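Local coordinates for protein myosin IE heavy chain (Dictyostelium discoideum, PDB 1LKX) that moves along actin filaments as a single-headed myosin motor, using an actin-activated ATPase, and may shift membranes relative to actin, at residues 279-284 / 344-349. Residues are numbered along the deposited sequence; the frame is centred on the assembly and turned at random.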
# COMPACT_ATOMS: atom_id res chain seq x y z
N ILE A 279 1.76 -29.25 -14.15
CA ILE A 279 2.33 -30.54 -13.80
C ILE A 279 1.35 -31.34 -12.95
O ILE A 279 0.96 -30.91 -11.87
CB ILE A 279 3.64 -30.38 -13.01
CG1 ILE A 279 4.74 -29.86 -13.93
CG2 ILE A 279 4.03 -31.71 -12.39
CD1 ILE A 279 6.07 -29.74 -13.25
N THR A 280 0.96 -32.50 -13.45
CA THR A 280 0.04 -33.36 -12.73
C THR A 280 0.83 -34.52 -12.12
O THR A 280 1.95 -34.80 -12.54
CB THR A 280 -1.05 -33.92 -13.68
OG1 THR A 280 -0.43 -34.56 -14.80
CG2 THR A 280 -1.93 -32.79 -14.18
N PHE A 281 0.25 -35.17 -11.12
CA PHE A 281 0.92 -36.28 -10.46
C PHE A 281 0.12 -37.58 -10.49
O PHE A 281 -1.11 -37.58 -10.41
CB PHE A 281 1.23 -35.89 -9.02
CG PHE A 281 2.18 -34.75 -8.89
CD1 PHE A 281 3.50 -34.89 -9.27
CD2 PHE A 281 1.76 -33.53 -8.39
CE1 PHE A 281 4.40 -33.83 -9.15
CE2 PHE A 281 2.64 -32.47 -8.26
CZ PHE A 281 3.96 -32.62 -8.64
N ALA A 282 0.84 -38.69 -10.62
CA ALA A 282 0.22 -40.00 -10.68
C ALA A 282 0.75 -40.94 -9.61
O ALA A 282 1.88 -40.78 -9.12
CB ALA A 282 0.43 -40.60 -12.05
N GLU A 283 -0.08 -41.91 -9.25
CA GLU A 283 0.28 -42.91 -8.25
C GLU A 283 1.34 -43.82 -8.85
O GLU A 283 1.03 -44.72 -9.64
CB GLU A 283 -0.96 -43.74 -7.88
CG GLU A 283 -0.80 -44.59 -6.62
CD GLU A 283 -0.94 -43.79 -5.34
OE1 GLU A 283 -2.00 -43.16 -5.14
OE2 GLU A 283 0.02 -43.79 -4.53
N ALA A 284 2.60 -43.58 -8.49
CA ALA A 284 3.71 -44.36 -9.01
C ALA A 284 3.72 -45.77 -8.41
O ALA A 284 4.68 -46.15 -7.71
CB ALA A 284 5.03 -43.65 -8.73
N GLN A 344 1.43 -33.76 -0.88
CA GLN A 344 2.66 -33.06 -0.56
C GLN A 344 3.36 -32.68 -1.86
O GLN A 344 4.08 -31.69 -1.93
CB GLN A 344 3.58 -33.94 0.28
CG GLN A 344 3.01 -34.34 1.62
CD GLN A 344 3.92 -35.30 2.35
OE1 GLN A 344 4.17 -36.41 1.88
NE2 GLN A 344 4.43 -34.88 3.49
N ALA A 345 3.16 -33.49 -2.90
CA ALA A 345 3.77 -33.23 -4.20
C ALA A 345 3.16 -31.95 -4.77
O ALA A 345 3.88 -31.03 -5.15
CB ALA A 345 3.54 -34.40 -5.14
N ALA A 346 1.84 -31.91 -4.82
CA ALA A 346 1.13 -30.75 -5.33
C ALA A 346 1.48 -29.52 -4.50
O ALA A 346 1.58 -28.41 -5.02
CB ALA A 346 -0.36 -31.00 -5.29
N TYR A 347 1.65 -29.72 -3.20
CA TYR A 347 2.00 -28.64 -2.30
C TYR A 347 3.34 -28.05 -2.72
O TYR A 347 3.46 -26.85 -2.94
CB TYR A 347 2.11 -29.14 -0.86
CG TYR A 347 2.52 -28.07 0.12
CD1 TYR A 347 1.62 -27.09 0.51
CD2 TYR A 347 3.82 -28.00 0.62
CE1 TYR A 347 1.99 -26.06 1.39
CE2 TYR A 347 4.22 -26.97 1.49
CZ TYR A 347 3.29 -26.01 1.88
OH TYR A 347 3.65 -25.00 2.76
N SER A 348 4.36 -28.90 -2.82
CA SER A 348 5.69 -28.46 -3.21
C SER A 348 5.67 -27.79 -4.58
O SER A 348 6.40 -26.82 -4.81
CB SER A 348 6.67 -29.64 -3.22
OG SER A 348 7.03 -30.01 -1.90
N ARG A 349 4.85 -28.30 -5.48
CA ARG A 349 4.75 -27.71 -6.81
C ARG A 349 4.37 -26.24 -6.67
O ARG A 349 5.02 -25.34 -7.20
CB ARG A 349 3.69 -28.44 -7.61
CG ARG A 349 3.52 -27.94 -9.02
CD ARG A 349 2.26 -28.51 -9.65
NE ARG A 349 1.07 -28.03 -8.97
CZ ARG A 349 0.01 -28.78 -8.69
NH1 ARG A 349 -0.02 -30.06 -9.04
NH2 ARG A 349 -1.01 -28.26 -8.03
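One face of the Phe281 ring is covered by the methyl group of Ala345, whose CB lies 3.7 Å from the ring centroid and only 9° off the ring normal, a CH-pi contact nearly centred on the ring. Phe281 CE2 lies 3.6 Å from Ala346 N, and Arg349 NH1 approaches the same carbon obliquely at 3.7 Å. The guanidinium of Arg349 has Ala346 O, one turn back, over one face near its rim. CG of Phe281 is anti to the carbonyl carbon (chi1 -64°), which carries the ring from the strand onto the helix. Arg349 leaves with CG anti to its backbone N, then bends at chi3, so that its CD passes alongside Ile279 CB at 4.1 Å. The hydrogen bond from Arg349 NH1 to Ile279 O, 3.1 Å long, is weak, with an N-H...O angle of only 127°. The other guanidinium nitrogens, NE and NH2, are hydrogen-bonded to residues flanking one or other of the two segments. Strand 281-284 runs roughly antiparallel to this part of helix 342-372, their axes 10.0 Å apart at closest. The strand pairs with strand 293-296 in a two-stranded antiparallel hairpin; Phe281 also touches Val294, and Ile279 Val296. Leu320 of helix 313-321 meets both Ile279 and Phe281, so the hairpin packs against two helices in what corresponds to the upper 50 kDa subdomain of myosins, away from the nucleotide site.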